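Local coordinates for protein dehydrogenase (Thermotoga maritima, PDB 3EZY) that catalyses the NAD(+)-dependent oxidation of myo-inositol to 2-keto-myo-inositol (scyllo-inosose), at residues A[28-33]-A[60-65]; A[117-122]-A[302-307]; A[193-198]-A[321-326]; A[233-238]-A[271-276]. One frame throughout, in Å; residues are numbered along the deposited sequence. Where two conformers were deposited one is given.

Contact 1: residues A[28-33]-A[60-65]; sequences ILYAIS and IEDPNV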
loop_
_atom_site.group_PDB
_atom_site.type_symbol
_atom_site.label_atom_id
_atom_site.label_comp_id
_atom_site.label_asym_id
_atom_site.label_seq_id
_atom_site.Cartn_x
_atom_site.Cartn_y
_atom_site.Cartn_z
ATOM N N ILE A 28 -28.352 3.326 30.924
ATOM C CA ILE A 28 -27.444 3.880 31.928
ATOM C C ILE A 28 -26.806 2.844 32.809
ATOM O O ILE A 28 -27.384 1.800 33.094
ATOM C CB ILE A 28 -28.044 4.968 32.872
ATOM C CG1 ILE A 28 -29.108 4.387 33.813
ATOM C CG2 ILE A 28 -28.503 6.231 32.106
ATOM C CD1 ILE A 28 -29.074 5.045 35.159
ATOM N N LEU A 29 -25.616 3.185 33.262
ATOM C CA LEU A 29 -24.917 2.393 34.258
ATOM C C LEU A 29 -25.547 2.663 35.624
ATOM O O LEU A 29 -25.315 3.710 36.206
ATOM C CB LEU A 29 -23.454 2.798 34.314
ATOM C CG LEU A 29 -22.591 2.014 35.312
ATOM C CD1 LEU A 29 -22.569 0.505 34.994
ATOM C CD2 LEU A 29 -21.210 2.570 35.235
ATOM N N TYR A 30 -26.326 1.706 36.124
ATOM C CA TYR A 30 -27.050 1.891 37.374
ATOM C C TYR A 30 -26.334 1.235 38.536
ATOM O O TYR A 30 -26.388 1.745 39.659
ATOM C CB TYR A 30 -28.475 1.339 37.265
ATOM C CG TYR A 30 -29.220 1.295 38.577
ATOM C CD1 TYR A 30 -29.863 2.418 39.064
ATOM C CD2 TYR A 30 -29.280 0.136 39.330
ATOM C CE1 TYR A 30 -30.543 2.394 40.261
ATOM C CE2 TYR A 30 -29.954 0.100 40.528
ATOM C CZ TYR A 30 -30.589 1.233 40.983
ATOM O OH TYR A 30 -31.283 1.207 42.183
ATOM N N ALA A 31 -25.725 0.079 38.290
ATOM C CA ALA A 31 -25.077 -0.681 39.368
ATOM C C ALA A 31 -23.798 -1.345 38.912
ATOM O O ALA A 31 -23.678 -1.772 37.771
ATOM C CB ALA A 31 -26.030 -1.747 39.943
ATOM N N ILE A 32 -22.851 -1.456 39.832
ATOM C CA ILE A 32 -21.646 -2.208 39.574
ATOM C C ILE A 32 -21.407 -3.180 40.715
ATOM O O ILE A 32 -21.903 -2.986 41.842
ATOM C CB ILE A 32 -20.403 -1.273 39.403
ATOM C CG1 ILE A 32 -20.248 -0.304 40.613
ATOM C CG2 ILE A 32 -20.456 -0.563 38.065
ATOM C CD1 ILE A 32 -18.947 0.481 40.600
ATOM N N SER A 33 -20.656 -4.234 40.434
ATOM C CA SER A 33 -20.339 -5.196 41.463
ATOM C C SER A 33 -18.944 -5.706 41.169
ATOM O O SER A 33 -18.580 -5.886 40.000
ATOM C CB SER A 33 -21.332 -6.370 41.477
ATOM O OG SER A 33 -20.908 -7.396 42.362
ATOM N N ILE A 60 -28.005 -8.623 40.704
ATOM C CA ILE A 60 -28.970 -9.293 39.846
ATOM C C ILE A 60 -30.417 -9.180 40.354
ATOM O O ILE A 60 -31.350 -9.065 39.559
ATOM C CB ILE A 60 -28.566 -10.772 39.688
ATOM C CG1 ILE A 60 -27.291 -10.850 38.827
ATOM C CG2 ILE A 60 -29.737 -11.609 39.153
ATOM C CD1 ILE A 60 -26.499 -12.106 39.020
ATOM N N GLU A 61 -30.604 -9.220 41.671
ATOM C CA GLU A 61 -31.961 -9.183 42.276
ATOM C C GLU A 61 -32.494 -7.755 42.443
ATOM O O GLU A 61 -33.686 -7.547 42.660
ATOM C CB GLU A 61 -31.968 -9.971 43.603
ATOM C CG GLU A 61 -31.755 -11.495 43.417
ATOM C CD GLU A 61 -31.194 -12.185 44.663
ATOM O OE1 GLU A 61 -31.449 -11.706 45.787
ATOM O OE2 GLU A 61 -30.499 -13.214 44.533
ATOM N N ASP A 62 -31.616 -6.759 42.306
ATOM C CA ASP A 62 -32.062 -5.363 42.343
ATOM C C ASP A 62 -33.148 -5.100 41.306
ATOM O O ASP A 62 -32.907 -5.279 40.114
ATOM C CB ASP A 62 -30.865 -4.450 42.067
ATOM C CG ASP A 62 -31.172 -2.974 42.332
ATOM O OD1 ASP A 62 -32.292 -2.510 42.026
ATOM O OD2 ASP A 62 -30.274 -2.270 42.842
ATOM N N PRO A 63 -34.357 -4.647 41.744
ATOM C CA PRO A 63 -35.445 -4.534 40.789
ATOM C C PRO A 63 -35.261 -3.432 39.802
ATOM O O PRO A 63 -35.954 -3.411 38.816
ATOM C CB PRO A 63 -36.676 -4.241 41.671
ATOM C CG PRO A 63 -36.097 -3.707 42.945
ATOM C CD PRO A 63 -34.854 -4.518 43.127
ATOM N N ASN A 64 -34.340 -2.513 40.046
ATOM C CA ASN A 64 -34.139 -1.425 39.126
ATOM C C ASN A 64 -33.282 -1.911 37.943
ATOM O O ASN A 64 -33.253 -1.282 36.898
ATOM C CB ASN A 64 -33.422 -0.257 39.842
ATOM C CG ASN A 64 -34.326 0.476 40.819
ATOM O OD1 ASN A 64 -35.468 0.743 40.499
ATOM N ND2 ASN A 64 -33.813 0.809 41.994
ATOM N N VAL A 65 -32.565 -3.011 38.139
ATOM C CA VAL A 65 -31.654 -3.536 37.087
ATOM C C VAL A 65 -32.398 -4.302 35.983
ATOM O O VAL A 65 -33.005 -5.310 36.245
ATOM C CB VAL A 65 -30.563 -4.456 37.704
ATOM C CG1 VAL A 65 -29.740 -5.182 36.588
ATOM C CG2 VAL A 65 -29.630 -3.659 38.636
#
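Y30, on strand 27-33, reaches across to D62, N64 and V65, and its phenol ring carries most of the contact. The setting is the NAD-binding Rossmann fold: residues 62-65 belong to the turn of the beta-alpha-beta crossover that leaves strand 51-53, runs through helix 56-61 and enters strand 67-70, two places along the parallel sheet from strand 27-33. N64 holds the ring in two ways. Its ND2 donates to Y30 OH at 2.6 Å, a short bond bent to 141° with the hydroxyl tilted out of the amide plane, while N64 CB sits over one ring face, 3.8 Å from the Y30 centroid, as a CH-pi contact. D62 comes in at the ring edge instead, tip to tip, with OD2 in the ring plane 3.3 Å from Y30 CE2 and the carboxylate turned 85° against the ring. Toward the strand, V65 CG2 touches Y30 CD2 at 3.9 Å and, more loosely, A31 CB at 4.3 Å. Y30 CG is anti to the backbone N (chi1 171°), which starts the ring off toward the turn.

A second shell fixes the turn. D62 OD2 is hydrogen-bonded to Y53 OH of the neighbouring strand, which helps hold the carboxylate beside the ring. K89 NZ bonds to the carbonyls of I60, D62 and V65. The type I turn from D62 to V65 is closed by V65 N bonding to D62 O at 3.0 Å; inside it an Asx turn brings N64 N to the anti side of D62 OD1 at 2.8 Å.

Contact 2: residues A[117-122]-A[302-307]; sequences ILFTGF and PAVSGE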
loop_
_atom_site.group_PDB
_atom_site.type_symbol
_atom_site.label_atom_id
_atom_site.label_comp_id
_atom_site.label_asym_id
_atom_site.label_seq_id
_atom_site.Cartn_x
_atom_site.Cartn_y
_atom_site.Cartn_z
ATOM N N ILE A 117 -32.908 -12.883 27.061
ATOM C CA ILE A 117 -31.765 -12.917 26.143
ATOM C C ILE A 117 -30.511 -13.430 26.830
ATOM O O ILE A 117 -30.205 -13.037 27.953
ATOM C CB ILE A 117 -31.486 -11.474 25.630
ATOM C CG1 ILE A 117 -32.621 -11.009 24.744
ATOM C CG2 ILE A 117 -30.208 -11.358 24.872
ATOM C CD1 ILE A 117 -32.506 -9.517 24.432
ATOM N N LEU A 118 -29.792 -14.299 26.127
ATOM C CA LEU A 118 -28.419 -14.663 26.450
ATOM C C LEU A 118 -27.536 -14.248 25.257
ATOM O O LEU A 118 -27.641 -14.814 24.180
ATOM C CB LEU A 118 -28.263 -16.165 26.729
ATOM C CG LEU A 118 -26.807 -16.651 26.949
ATOM C CD1 LEU A 118 -26.091 -15.786 28.008
ATOM C CD2 LEU A 118 -26.764 -18.140 27.355
ATOM N N PHE A 119 -26.708 -13.237 25.458
ATOM C CA PHE A 119 -25.855 -12.663 24.392
ATOM C C PHE A 119 -24.407 -13.021 24.745
ATOM O O PHE A 119 -23.960 -12.740 25.842
ATOM C CB PHE A 119 -26.022 -11.134 24.413
ATOM C CG PHE A 119 -25.395 -10.397 23.223
ATOM C CD1 PHE A 119 -26.206 -9.700 22.332
ATOM C CD2 PHE A 119 -24.022 -10.392 23.027
ATOM C CE1 PHE A 119 -25.673 -8.989 21.256
ATOM C CE2 PHE A 119 -23.467 -9.697 21.932
ATOM C CZ PHE A 119 -24.312 -9.003 21.053
ATOM N N THR A 120 -23.686 -13.645 23.821
ATOM C CA THR A 120 -22.331 -14.070 24.056
ATOM C C THR A 120 -21.398 -12.982 23.561
ATOM O O THR A 120 -21.571 -12.478 22.454
ATOM C CB THR A 120 -22.001 -15.354 23.278
ATOM O OG1 THR A 120 -22.803 -16.418 23.791
ATOM C CG2 THR A 120 -20.508 -15.748 23.469
ATOM N N GLY A 121 -20.401 -12.632 24.374
ATOM C CA GLY A 121 -19.551 -11.489 24.087
ATOM C C GLY A 121 -18.433 -11.771 23.082
ATOM O O GLY A 121 -17.248 -11.637 23.438
ATOM N N PHE A 122 -18.781 -12.157 21.846
ATOM C CA PHE A 122 -17.763 -12.229 20.767
ATOM C C PHE A 122 -17.616 -10.855 20.113
ATOM O O PHE A 122 -18.260 -10.555 19.115
ATOM C CB PHE A 122 -18.103 -13.326 19.768
ATOM C CG PHE A 122 -17.851 -14.710 20.314
ATOM C CD1 PHE A 122 -16.652 -15.002 20.975
ATOM C CD2 PHE A 122 -18.785 -15.713 20.154
ATOM C CE1 PHE A 122 -16.406 -16.270 21.460
ATOM C CE2 PHE A 122 -18.537 -17.001 20.592
ATOM C CZ PHE A 122 -17.364 -17.281 21.288
ATOM N N PRO A 302 -30.766 -12.368 20.505
ATOM C CA PRO A 302 -29.470 -11.670 20.578
ATOM C C PRO A 302 -28.664 -11.786 19.249
ATOM O O PRO A 302 -28.732 -12.823 18.590
ATOM C CB PRO A 302 -28.728 -12.428 21.662
ATOM C CG PRO A 302 -29.419 -13.843 21.711
ATOM C CD PRO A 302 -30.820 -13.627 21.274
ATOM N N ALA A 303 -27.875 -10.768 18.897
ATOM C CA ALA A 303 -27.065 -10.841 17.673
ATOM C C ALA A 303 -26.044 -11.971 17.738
ATOM O O ALA A 303 -25.705 -12.607 16.721
ATOM C CB ALA A 303 -26.340 -9.489 17.418
ATOM N N VAL A 304 -25.508 -12.201 18.933
ATOM C CA VAL A 304 -24.616 -13.318 19.152
ATOM C C VAL A 304 -25.230 -14.136 20.287
ATOM O O VAL A 304 -25.392 -13.635 21.400
ATOM C CB VAL A 304 -23.215 -12.872 19.590
ATOM C CG1 VAL A 304 -22.287 -14.101 19.688
ATOM C CG2 VAL A 304 -22.645 -11.767 18.659
ATOM N N SER A 305 -25.551 -15.392 20.025
ATOM C CA SER A 305 -26.420 -16.140 20.957
ATOM C C SER A 305 -25.644 -17.133 21.823
ATOM O O SER A 305 -24.407 -17.250 21.718
ATOM C CB SER A 305 -27.497 -16.884 20.175
ATOM O OG SER A 305 -26.857 -17.922 19.451
ATOM N N GLY A 306 -26.361 -17.834 22.704
ATOM C CA GLY A 306 -25.693 -18.795 23.550
ATOM C C GLY A 306 -25.163 -19.942 22.737
ATOM O O GLY A 306 -24.090 -20.489 23.001
ATOM N N GLU A 307 -25.946 -20.313 21.743
ATOM C CA GLU A 307 -25.586 -21.349 20.799
ATOM C C GLU A 307 -24.273 -21.030 20.038
ATOM O O GLU A 307 -23.468 -21.925 19.805
ATOM C CB GLU A 307 -26.764 -21.567 19.833
ATOM C CG GLU A 307 -27.988 -22.268 20.493
ATOM C CD GLU A 307 -28.946 -21.336 21.350
ATOM O OE1 GLU A 307 -29.916 -21.909 21.897
ATOM O OE2 GLU A 307 -28.785 -20.076 21.476
#
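T120 N, on strand 118-121, donates to V304 O over 3.0 Å from well above the carbonyl plane, and F119 CA-H points to the same oxygen from 3.2 Å. The T120 hydroxyl, set beside the backbone N (chi1 -65°), adds a second bond, OG1 giving its proton to S305 O at 2.7 Å. V304 CG1 packs against T120 CB and, at 3.9 Å, against F122 CD2, the V304 and F122 side chains crossing at about a right angle.

Strand 118-121 is one of the two edge strands of the parallel Rossmann sheet, next to strand 90-94, and residues 302-305 run past its other edge before helix 306-325 begins. S305 is the N-cap of that helix: its side chain caps a backbone N in the first turn while its own N bonds to D308 OD2, the reciprocal pattern of a capping box.

F119 rests on this passing chain: V304 O lies over one ring face toward the rim, CE1 meets A303 CB at 3.9 Å, CE2 meets V304 CB at 4.0 Å, and CD1 meets P302 CB at 3.8 Å. The ring also meets F92 of strand 90-94. An alanine here would probably open a gap beside P302, A303 and V304 and leave F92 without this ring. P302 CB also touches I117 CG2 at 3.7 Å. A beta carbon at G306 would clash with L118 CD2.

Contact 3: residues A[193-198]-A[321-326]; sequences FADGSV and KSLEEK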
loop_
_atom_site.group_PDB
_atom_site.type_symbol
_atom_site.label_atom_id
_atom_site.label_comp_id
_atom_site.label_asym_id
_atom_site.label_seq_id
_atom_site.Cartn_x
_atom_site.Cartn_y
_atom_site.Cartn_z
ATOM N N PHE A 193 -8.493 -30.085 12.180
ATOM C CA PHE A 193 -7.177 -30.621 12.513
ATOM C C PHE A 193 -6.320 -29.519 13.128
ATOM O O PHE A 193 -6.286 -28.403 12.596
ATOM C CB PHE A 193 -6.450 -31.115 11.270
ATOM C CG PHE A 193 -5.014 -31.467 11.537
ATOM C CD1 PHE A 193 -4.688 -32.706 12.013
ATOM C CD2 PHE A 193 -4.003 -30.524 11.372
ATOM C CE1 PHE A 193 -3.402 -33.041 12.286
ATOM C CE2 PHE A 193 -2.684 -30.838 11.633
ATOM C CZ PHE A 193 -2.370 -32.100 12.112
ATOM N N ALA A 194 -5.610 -29.815 14.203
ATOM C CA ALA A 194 -4.860 -28.787 14.872
ATOM C C ALA A 194 -3.470 -29.273 15.201
ATOM O O ALA A 194 -3.288 -30.448 15.522
ATOM C CB ALA A 194 -5.609 -28.328 16.176
ATOM N N ASP A 195 -2.467 -28.390 15.097
ATOM C CA ASP A 195 -1.169 -28.673 15.715
ATOM C C ASP A 195 -0.696 -27.424 16.468
ATOM O O ASP A 195 -1.222 -26.336 16.247
ATOM C CB ASP A 195 -0.123 -29.173 14.698
ATOM C CG ASP A 195 1.008 -30.002 15.359
ATOM O OD1 ASP A 195 1.168 -30.035 16.622
ATOM O OD2 ASP A 195 1.796 -30.568 14.610
ATOM N N GLY A 196 0.279 -27.566 17.359
ATOM C CA GLY A 196 0.716 -26.423 18.159
ATOM C C GLY A 196 2.104 -26.769 18.660
ATOM O O GLY A 196 2.418 -27.944 18.740
ATOM N N SER A 197 2.912 -25.745 18.980
ATOM C CA SER A 197 4.275 -25.892 19.483
ATOM C C SER A 197 4.556 -24.869 20.560
ATOM O O SER A 197 3.779 -23.937 20.769
ATOM C CB SER A 197 5.288 -25.665 18.346
ATOM O OG SER A 197 5.188 -26.649 17.328
ATOM N N VAL A 198 5.665 -25.045 21.274
ATOM C CA VAL A 198 6.061 -24.089 22.283
ATOM C C VAL A 198 7.307 -23.363 21.778
ATOM O O VAL A 198 8.422 -23.911 21.764
ATOM C CB VAL A 198 6.349 -24.753 23.630
ATOM C CG1 VAL A 198 7.627 -25.544 23.540
ATOM C CG2 VAL A 198 6.457 -23.682 24.729
ATOM N N LYS A 321 -8.570 -32.262 21.105
ATOM C CA LYS A 321 -8.479 -33.715 20.790
ATOM C C LYS A 321 -7.617 -34.007 19.535
ATOM O O LYS A 321 -6.756 -34.867 19.554
ATOM C CB LYS A 321 -9.868 -34.309 20.640
ATOM C CG LYS A 321 -9.964 -35.872 20.476
ATOM C CD LYS A 321 -11.422 -36.165 20.016
ATOM C CE LYS A 321 -11.885 -37.584 20.236
ATOM N NZ LYS A 321 -11.168 -38.159 21.406
ATOM N N SER A 322 -7.798 -33.242 18.468
ATOM C CA SER A 322 -6.933 -33.361 17.283
ATOM C C SER A 322 -5.453 -33.184 17.606
ATOM O O SER A 322 -4.583 -33.904 17.116
ATOM C CB SER A 322 -7.345 -32.349 16.225
ATOM O OG SER A 322 -6.370 -32.317 15.188
ATOM N N LEU A 323 -5.151 -32.216 18.447
ATOM C CA LEU A 323 -3.766 -31.950 18.761
ATOM C C LEU A 323 -3.134 -33.175 19.416
ATOM O O LEU A 323 -2.010 -33.588 19.080
ATOM C CB LEU A 323 -3.664 -30.718 19.680
ATOM C CG LEU A 323 -2.281 -30.471 20.292
ATOM C CD1 LEU A 323 -1.209 -30.264 19.212
ATOM C CD2 LEU A 323 -2.302 -29.266 21.252
ATOM N N GLU A 324 -3.840 -33.734 20.389
ATOM C CA GLU A 324 -3.310 -34.900 21.087
ATOM C C GLU A 324 -3.296 -36.147 20.195
ATOM O O GLU A 324 -2.357 -36.891 20.256
ATOM C CB GLU A 324 -4.086 -35.180 22.371
ATOM C CG GLU A 324 -5.487 -35.739 22.130
ATOM C CD GLU A 324 -5.810 -36.912 23.064
ATOM O OE1 GLU A 324 -4.850 -37.671 23.399
ATOM O OE2 GLU A 324 -7.017 -37.086 23.425
ATOM N N GLU A 325 -4.312 -36.359 19.359
ATOM C CA GLU A 325 -4.370 -37.588 18.555
ATOM C C GLU A 325 -3.728 -37.479 17.172
ATOM O O GLU A 325 -3.648 -38.471 16.448
ATOM C CB GLU A 325 -5.801 -38.119 18.456
ATOM C CG GLU A 325 -6.228 -38.691 19.795
ATOM C CD GLU A 325 -7.654 -39.193 19.849
ATOM O OE1 GLU A 325 -8.334 -39.366 18.808
ATOM O OE2 GLU A 325 -8.117 -39.408 20.981
ATOM N N LYS A 326 -3.257 -36.286 16.830
ATOM C CA LYS A 326 -2.605 -36.011 15.527
ATOM C C LYS A 326 -3.448 -36.472 14.338
ATOM O O LYS A 326 -2.959 -37.037 13.409
ATOM C CB LYS A 326 -1.215 -36.630 15.426
ATOM C CG LYS A 326 -0.351 -36.491 16.661
ATOM C CD LYS A 326 0.191 -35.121 16.768
ATOM C CE LYS A 326 1.701 -35.091 17.206
ATOM N NZ LYS A 326 2.351 -33.684 17.002
#
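S322 and A194 make the hydrogen bond of this contact: A194 N donates to S322 OG at 2.8 Å with an angle of 154°. OG lies anti to its own backbone N (chi1 170°), which turns it to the strand, and the same oxygen is hydrogen-bonded to R327 O. The serine thus ties the strand to the chain just beyond the helix. Close around OG are also F193 CA at 3.3 Å and the ring atom F193 CD1 at 3.6 Å.

L323 packs against the strand in van der Waals contact, its CD1 methyl lying 3.6 Å from G196 N and 3.5 Å from D195 OD1, the leucine crossing the aspartate at about a right angle. F170 of helix 169-172 touches both A194 and L323.

The contact joins the end of helix 306-325 to the end of strand 189-197 of the mixed sheet in the C-terminal domain; the axes of 321-325 and 193-197 approach to 6.4 Å and cross at -69°. After the helix the chain returns as strand 329-330, which pairs antiparallel with strand 189-197 at the edge of the sheet within this chain.

The charged groups meet less closely. K326 NZ and D195 OD1 form a long salt bridge at 3.9 Å, the lysine chain being bent about its CB-CG and CG-CD bonds. D195 OD1 also accepts from G196 N at 2.7 Å, on its anti side, whereas OD2 pairs with R218 of the second subunit. At the same interface the F193 ring stacks on F193 of the second subunit.

Contact 4: residues A[233-238]-A[271-276]; sequences AVYGYD and SRYLYF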
loop_
_atom_site.group_PDB
_atom_site.type_symbol
_atom_site.label_atom_id
_atom_site.label_comp_id
_atom_site.label_asym_id
_atom_site.label_seq_id
_atom_site.Cartn_x
_atom_site.Cartn_y
_atom_site.Cartn_z
ATOM N N ALA A 233 3.388 -11.568 19.100
ATOM C CA ALA A 233 3.925 -10.881 17.914
ATOM C C ALA A 233 4.515 -9.547 18.388
ATOM O O ALA A 233 3.809 -8.712 18.944
ATOM C CB ALA A 233 2.842 -10.660 16.864
ATOM N N VAL A 234 5.812 -9.344 18.173
ATOM C CA VAL A 234 6.461 -8.186 18.786
ATOM C C VAL A 234 6.032 -6.875 18.144
ATOM O O VAL A 234 6.187 -5.814 18.733
ATOM C CB VAL A 234 7.995 -8.309 18.788
ATOM C CG1 VAL A 234 8.423 -9.558 19.564
ATOM C CG2 VAL A 234 8.521 -8.316 17.361
ATOM N N TYR A 235 5.432 -6.951 16.957
ATOM C CA TYR A 235 4.993 -5.748 16.273
ATOM C C TYR A 235 3.602 -5.286 16.662
ATOM O O TYR A 235 3.132 -4.270 16.130
ATOM C CB TYR A 235 5.115 -5.884 14.735
ATOM C CG TYR A 235 4.479 -7.150 14.161
ATOM C CD1 TYR A 235 3.183 -7.131 13.676
ATOM C CD2 TYR A 235 5.187 -8.355 14.100
ATOM C CE1 TYR A 235 2.578 -8.285 13.123
ATOM C CE2 TYR A 235 4.592 -9.520 13.586
ATOM C CZ TYR A 235 3.289 -9.469 13.088
ATOM O OH TYR A 235 2.716 -10.629 12.566
ATOM N N GLY A 236 2.953 -6.014 17.577
ATOM C CA GLY A 236 1.628 -5.652 18.069
ATOM C C GLY A 236 0.566 -6.627 17.586
ATOM O O GLY A 236 0.892 -7.727 17.086
ATOM N N TYR A 237 -0.707 -6.284 17.746
ATOM C CA TYR A 237 -1.750 -7.191 17.254
ATOM C C TYR A 237 -1.583 -7.474 15.778
ATOM O O TYR A 237 -1.243 -6.580 15.001
ATOM C CB TYR A 237 -3.115 -6.597 17.470
ATOM C CG TYR A 237 -3.480 -6.531 18.927
ATOM C CD1 TYR A 237 -4.032 -7.645 19.572
ATOM C CD2 TYR A 237 -3.256 -5.385 19.664
ATOM C CE1 TYR A 237 -4.361 -7.586 20.963
ATOM C CE2 TYR A 237 -3.628 -5.314 21.049
ATOM C CZ TYR A 237 -4.149 -6.432 21.673
ATOM O OH TYR A 237 -4.494 -6.394 23.021
ATOM N N ASP A 238 -1.830 -8.721 15.390
ATOM C CA ASP A 238 -1.921 -9.086 13.995
ATOM C C ASP A 238 -3.154 -9.929 13.876
ATOM O O ASP A 238 -3.119 -11.116 14.221
ATOM C CB ASP A 238 -0.715 -9.918 13.560
ATOM C CG ASP A 238 -0.601 -10.020 12.048
ATOM O OD1 ASP A 238 -1.613 -9.818 11.344
ATOM O OD2 ASP A 238 0.503 -10.320 11.556
ATOM N N SER A 271 3.590 3.596 9.843
ATOM C CA SER A 271 3.348 3.758 11.277
ATOM C C SER A 271 3.272 2.414 12.014
ATOM O O SER A 271 2.986 1.385 11.402
ATOM C CB SER A 271 2.023 4.499 11.447
ATOM O OG SER A 271 1.810 4.814 12.791
ATOM N N ARG A 272 3.507 2.418 13.327
ATOM C CA ARG A 272 3.352 1.209 14.126
ATOM C C ARG A 272 1.903 0.652 14.052
ATOM O O ARG A 272 0.933 1.379 13.885
ATOM C CB ARG A 272 3.727 1.508 15.601
ATOM C CG ARG A 272 2.725 2.443 16.314
ATOM C CD ARG A 272 2.888 2.398 17.861
ATOM N NE ARG A 272 1.880 3.177 18.599
ATOM C CZ ARG A 272 0.717 2.712 19.064
ATOM N NH1 ARG A 272 0.336 1.446 18.875
ATOM N NH2 ARG A 272 -0.089 3.536 19.733
ATOM N N TYR A 273 1.770 -0.654 14.220
ATOM C CA TYR A 273 0.465 -1.316 14.330
ATOM C C TYR A 273 -0.119 -0.971 15.677
ATOM O O TYR A 273 0.624 -0.637 16.617
ATOM C CB TYR A 273 0.651 -2.852 14.276
ATOM C CG TYR A 273 1.001 -3.411 12.909
ATOM C CD1 TYR A 273 1.742 -2.672 11.986
ATOM C CD2 TYR A 273 0.592 -4.695 12.545
ATOM C CE1 TYR A 273 2.030 -3.190 10.737
ATOM C CE2 TYR A 273 0.870 -5.220 11.325
ATOM C CZ TYR A 273 1.579 -4.486 10.408
ATOM O OH TYR A 273 1.853 -5.053 9.178
ATOM N N LEU A 274 -1.443 -1.074 15.792
ATOM C CA LEU A 274 -2.078 -0.976 17.104
ATOM C C LEU A 274 -1.533 -2.055 18.038
ATOM O O LEU A 274 -1.254 -3.198 17.636
ATOM C CB LEU A 274 -3.576 -1.113 17.019
ATOM C CG LEU A 274 -4.209 -0.058 16.180
ATOM C CD1 LEU A 274 -5.742 -0.258 16.230
ATOM C CD2 LEU A 274 -3.767 1.333 16.605
ATOM N N TYR A 275 -1.321 -1.651 19.270
ATOM C CA TYR A 275 -0.490 -2.422 20.142
ATOM C C TYR A 275 -1.134 -2.582 21.528
ATOM O O TYR A 275 -1.041 -3.638 22.146
ATOM C CB TYR A 275 0.889 -1.767 20.209
ATOM C CG TYR A 275 1.881 -2.558 20.974
ATOM C CD1 TYR A 275 2.839 -3.314 20.319
ATOM C CD2 TYR A 275 1.855 -2.573 22.376
ATOM C CE1 TYR A 275 3.753 -4.084 21.021
ATOM C CE2 TYR A 275 2.777 -3.343 23.096
ATOM C CZ TYR A 275 3.727 -4.086 22.400
ATOM O OH TYR A 275 4.664 -4.843 23.080
ATOM N N PHE A 276 -1.817 -1.558 22.008
ATOM C CA PHE A 276 -2.443 -1.674 23.320
ATOM C C PHE A 276 -3.899 -2.113 23.232
ATOM O O PHE A 276 -4.569 -1.938 22.199
ATOM C CB PHE A 276 -2.271 -0.389 24.146
ATOM C CG PHE A 276 -0.846 0.076 24.227
ATOM C CD1 PHE A 276 -0.003 -0.407 25.220
ATOM C CD2 PHE A 276 -0.334 0.955 23.269
ATOM C CE1 PHE A 276 1.314 -0.000 25.281
ATOM C CE2 PHE A 276 0.986 1.367 23.319
ATOM C CZ PHE A 276 1.817 0.883 24.331
HETATM O O HOH W 1 4.268 -2.156 14.672
HETATM O O HOH W 2 -2.670 -3.951 15.041
#
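Y237 meets residues 274-276 through backbone and ring. Its N donates to L274 O at 3.1 Å, in the carbonyl plane, and that oxygen lies at the ring edge; CE2 comes within 3.3 Å of Y275 O. A water donates to both Y237 O and L274 O.

Y273 turns its ring face to the edge of Y235, an offset edge-to-face pair, centroids 5.5 Å apart, planes at 83°. Its own edge points to Y237 O, 3.6 Å from CD2, and its CB lies 3.4 Å from Y235 O. Another water accepts from Y273 N and bridges to Y235 O. The hydroxyl bonds to D268 of the third subunit, and R256 makes a cation-pi contact. An alanine here would probably leave the Y235 edge without its aromatic partner and D268 of the third subunit without this hydroxyl.

The contact joins two loops of the C-terminal half: a type I turn, A233 to G236, before strand 238-245, and the link from strand 267-270 to helix 277-298. The Y275 ring packs against the turn, CD1 3.5 Å from G236 CA and ring edge toward V234 O. A beta carbon at G236 would clash with L274 O; its backbone angles also call for glycine.

In the fold
Contacts 1 and 2 both belong to the parallel Rossmann sheet, with centres 20 Å apart: contact 1 lies at its second strand, contact 2 at the outermost strand on the other side. Strand 3-8, between their strands in the sheet order, leads into a glycine-rich turn of the kind that probably binds NAD. Helix 306-325 joins contact 2 to contact 3, running from the Rossmann edge to the C-terminal sheet; the centres of contacts 2 and 3 are about 29 Å apart. Contact 4 is nested in the loops closed by contacts 2 and 3, about 27 Å from contact 3 between centres. Contacts 3 and 4 touch the second subunit, and contact 4 also the third, whereas contacts 1 and 2 stay within one chain.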